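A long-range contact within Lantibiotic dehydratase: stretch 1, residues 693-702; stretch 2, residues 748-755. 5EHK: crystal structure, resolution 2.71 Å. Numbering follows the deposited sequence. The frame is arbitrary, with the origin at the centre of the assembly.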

# COMPACT_ATOMS: atom_id res chain seq x y z
N ARG A 693 7.29 -24.00 16.74
CA ARG A 693 7.82 -22.68 17.10
C ARG A 693 8.42 -22.78 18.48
O ARG A 693 8.09 -23.70 19.22
CB ARG A 693 6.75 -21.60 17.09
CG ARG A 693 6.00 -21.44 15.78
CD ARG A 693 5.13 -20.18 15.82
NE ARG A 693 5.89 -18.99 16.19
CZ ARG A 693 5.99 -17.92 15.42
NH1 ARG A 693 5.35 -17.89 14.26
NH2 ARG A 693 6.71 -16.89 15.81
N MET A 694 9.32 -21.87 18.83
CA MET A 694 9.95 -21.91 20.15
C MET A 694 9.80 -20.61 20.96
O MET A 694 10.67 -20.31 21.78
CB MET A 694 11.44 -22.24 20.02
CG MET A 694 11.73 -23.51 19.25
SD MET A 694 13.48 -23.93 19.31
CE MET A 694 14.15 -22.30 19.15
N ASP A 695 8.71 -19.86 20.74
CA ASP A 695 8.46 -18.58 21.43
C ASP A 695 8.48 -18.73 22.97
O ASP A 695 9.19 -18.00 23.68
CB ASP A 695 7.10 -18.01 21.03
CG ASP A 695 6.88 -18.00 19.52
OD1 ASP A 695 6.57 -19.07 18.96
OD2 ASP A 695 6.98 -16.92 18.91
N GLN A 696 7.73 -19.70 23.47
CA GLN A 696 7.63 -19.96 24.91
C GLN A 696 8.98 -20.14 25.57
O GLN A 696 9.12 -19.97 26.78
CB GLN A 696 6.83 -21.24 25.15
CG GLN A 696 5.36 -21.17 24.79
CD GLN A 696 4.71 -22.53 24.94
OE1 GLN A 696 5.39 -23.56 24.89
NE2 GLN A 696 3.39 -22.54 25.12
N LEU A 697 9.97 -20.55 24.79
CA LEU A 697 11.28 -20.85 25.34
C LEU A 697 12.20 -19.62 25.39
O LEU A 697 13.32 -19.71 25.90
CB LEU A 697 11.94 -21.97 24.53
CG LEU A 697 11.36 -23.38 24.65
CD1 LEU A 697 11.90 -24.24 23.54
CD2 LEU A 697 11.73 -23.97 25.98
N ARG A 698 11.73 -18.49 24.87
CA ARG A 698 12.60 -17.32 24.76
C ARG A 698 12.89 -16.72 26.12
O ARG A 698 14.04 -16.42 26.45
CB ARG A 698 11.98 -16.26 23.85
CG ARG A 698 12.05 -16.61 22.38
CD ARG A 698 11.16 -15.70 21.58
NE ARG A 698 10.96 -16.18 20.22
CZ ARG A 698 10.01 -15.73 19.40
NH1 ARG A 698 9.16 -14.80 19.81
NH2 ARG A 698 9.90 -16.22 18.17
N GLY A 699 11.83 -16.55 26.91
CA GLY A 699 11.94 -16.07 28.27
C GLY A 699 12.73 -16.98 29.20
O GLY A 699 13.55 -16.49 29.98
N PRO A 700 12.45 -18.30 29.18
CA PRO A 700 13.25 -19.23 29.99
C PRO A 700 14.70 -19.34 29.54
O PRO A 700 15.57 -19.70 30.34
CB PRO A 700 12.52 -20.57 29.82
CG PRO A 700 11.13 -20.20 29.52
CD PRO A 700 11.21 -18.93 28.70
N ALA A 701 14.96 -19.07 28.27
CA ALA A 701 16.33 -18.87 27.81
C ALA A 701 16.72 -17.50 28.33
O ALA A 701 15.85 -16.74 28.74
CB ALA A 701 16.39 -18.92 26.31
N ASP A 702 18.02 -17.19 28.38
CA ASP A 702 18.55 -15.88 28.85
C ASP A 702 18.30 -15.44 30.31
O ASP A 702 18.96 -14.51 30.80
CB ASP A 702 18.21 -14.74 27.86
CG ASP A 702 16.74 -14.28 27.94
OD1 ASP A 702 16.20 -14.09 29.05
OD2 ASP A 702 16.13 -14.12 26.86
N LEU A 748 23.35 -25.84 24.02
CA LEU A 748 23.62 -25.28 22.71
C LEU A 748 22.35 -24.67 22.13
O LEU A 748 22.39 -23.64 21.46
CB LEU A 748 24.19 -26.36 21.78
CG LEU A 748 24.71 -25.82 20.45
CD1 LEU A 748 25.97 -24.98 20.65
CD2 LEU A 748 24.99 -26.97 19.51
N LEU A 749 21.22 -25.33 22.40
CA LEU A 749 19.92 -24.85 21.95
C LEU A 749 19.56 -23.57 22.67
O LEU A 749 18.88 -22.71 22.11
CB LEU A 749 18.83 -25.90 22.18
CG LEU A 749 17.38 -25.46 21.89
CD1 LEU A 749 17.13 -25.40 20.42
CD2 LEU A 749 16.35 -26.34 22.57
N ARG A 750 20.03 -23.42 23.91
CA ARG A 750 19.70 -22.22 24.66
C ARG A 750 20.47 -21.03 24.10
O ARG A 750 19.91 -19.96 23.88
CB ARG A 750 19.99 -22.40 26.15
CG ARG A 750 19.57 -21.22 27.03
CD ARG A 750 19.87 -21.56 28.48
NE ARG A 750 19.52 -20.50 29.43
CZ ARG A 750 19.59 -20.65 30.74
NH1 ARG A 750 20.01 -21.80 31.26
NH2 ARG A 750 19.25 -19.66 31.55
N ASP A 751 21.76 -21.23 23.87
CA ASP A 751 22.62 -20.18 23.33
C ASP A 751 22.14 -19.79 21.94
O ASP A 751 22.10 -18.60 21.59
CB ASP A 751 24.06 -20.68 23.24
CG ASP A 751 25.05 -19.56 22.98
OD1 ASP A 751 24.80 -18.41 23.41
OD2 ASP A 751 26.08 -19.83 22.32
N GLU A 752 21.77 -20.79 21.15
CA GLU A 752 21.32 -20.56 19.79
C GLU A 752 20.00 -19.79 19.76
O GLU A 752 19.75 -19.02 18.83
CB GLU A 752 21.20 -21.87 19.01
CG GLU A 752 20.90 -21.70 17.53
CD GLU A 752 22.06 -21.08 16.75
OE1 GLU A 752 23.24 -21.41 17.02
OE2 GLU A 752 21.79 -20.26 15.85
N LEU A 753 19.14 -20.02 20.76
CA LEU A 753 17.86 -19.32 20.82
C LEU A 753 17.99 -17.88 21.30
O LEU A 753 17.32 -16.99 20.78
CB LEU A 753 16.85 -20.10 21.68
CG LEU A 753 15.44 -19.50 21.72
CD1 LEU A 753 14.97 -19.11 20.33
CD2 LEU A 753 14.46 -20.49 22.34
N ARG A 754 18.85 -17.64 22.28
CA ARG A 754 19.12 -16.29 22.73
C ARG A 754 19.65 -15.51 21.54
O ARG A 754 19.31 -14.34 21.33
CB ARG A 754 20.17 -16.29 23.85
CG ARG A 754 19.77 -17.05 25.12
CD ARG A 754 20.93 -17.16 26.11
NE ARG A 754 21.38 -15.85 26.57
CZ ARG A 754 22.41 -15.65 27.39
NH1 ARG A 754 23.11 -16.68 27.85
NH2 ARG A 754 22.74 -14.41 27.75
N ARG A 755 20.46 -16.19 20.75
CA ARG A 755 21.13 -15.61 19.59
C ARG A 755 20.21 -15.46 18.37
O ARG A 755 20.25 -14.44 17.69
CB ARG A 755 22.37 -16.43 19.26
CG ARG A 755 23.03 -16.06 17.96
CD ARG A 755 24.20 -16.97 17.65
NE ARG A 755 24.76 -16.66 16.34
CZ ARG A 755 24.36 -17.23 15.21
NH1 ARG A 755 23.43 -18.17 15.24
NH2 ARG A 755 24.91 -16.87 14.06

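This is a small, predominantly apolar contact in which one face of a helix packs against an irregular, partly helical segment, with no hydrogen bond or salt bridge passing between the two. The buried surface totals 460 Å², summed over both sides, and L753 contributes the largest share, 104 Å². Its CA-to-CB bond points toward stretch 1, and with chi1 at -175° and chi2 at 45° both methyls pack on M694 CE, L753 CD1 at 3.5 Å and L753 CD2 at 3.7 Å, and CD2 also lies 3.7 Å from L697 CB. The branched leucine suits this place in that both of its methyls find apolar partners in stretch 1.

M694 extends the apolar patch along the helix. Its m, t, m conformation brings SD within 4.1 Å of L749 CD1, one helical turn before L753; the spacing of four residues places both leucines on the same side of the helix, and both point toward stretch 1. M694, L697, L749 and L753 are all buried, in keeping with their apolar side chains.

At the other end, A701 sits close to the helix, its CA 5.7 Å from that of R750. Its single methyl approaches the aliphatic parts of two arginines, with A701 CB 4.0 Å from both R750 CG and R754 CG. The CB of each arginine points sideways, but the ends of both side chains come nearer. R750 is extended, all t through chi3, so its guanidinium runs past the backbone of stretch 1: P700 O lies over one face, 3.9 Å from R750 NH2, and D702 N lies near the plane at the edge, 3.8 Å from R750 NE. R754 bends at chi3 (62°), placing D702 CA over one guanidinium face and R754 NE 3.6 Å from D702 CB. These arginines therefore contribute packing; D702, exposed and poorly ordered, is a less certain part of it.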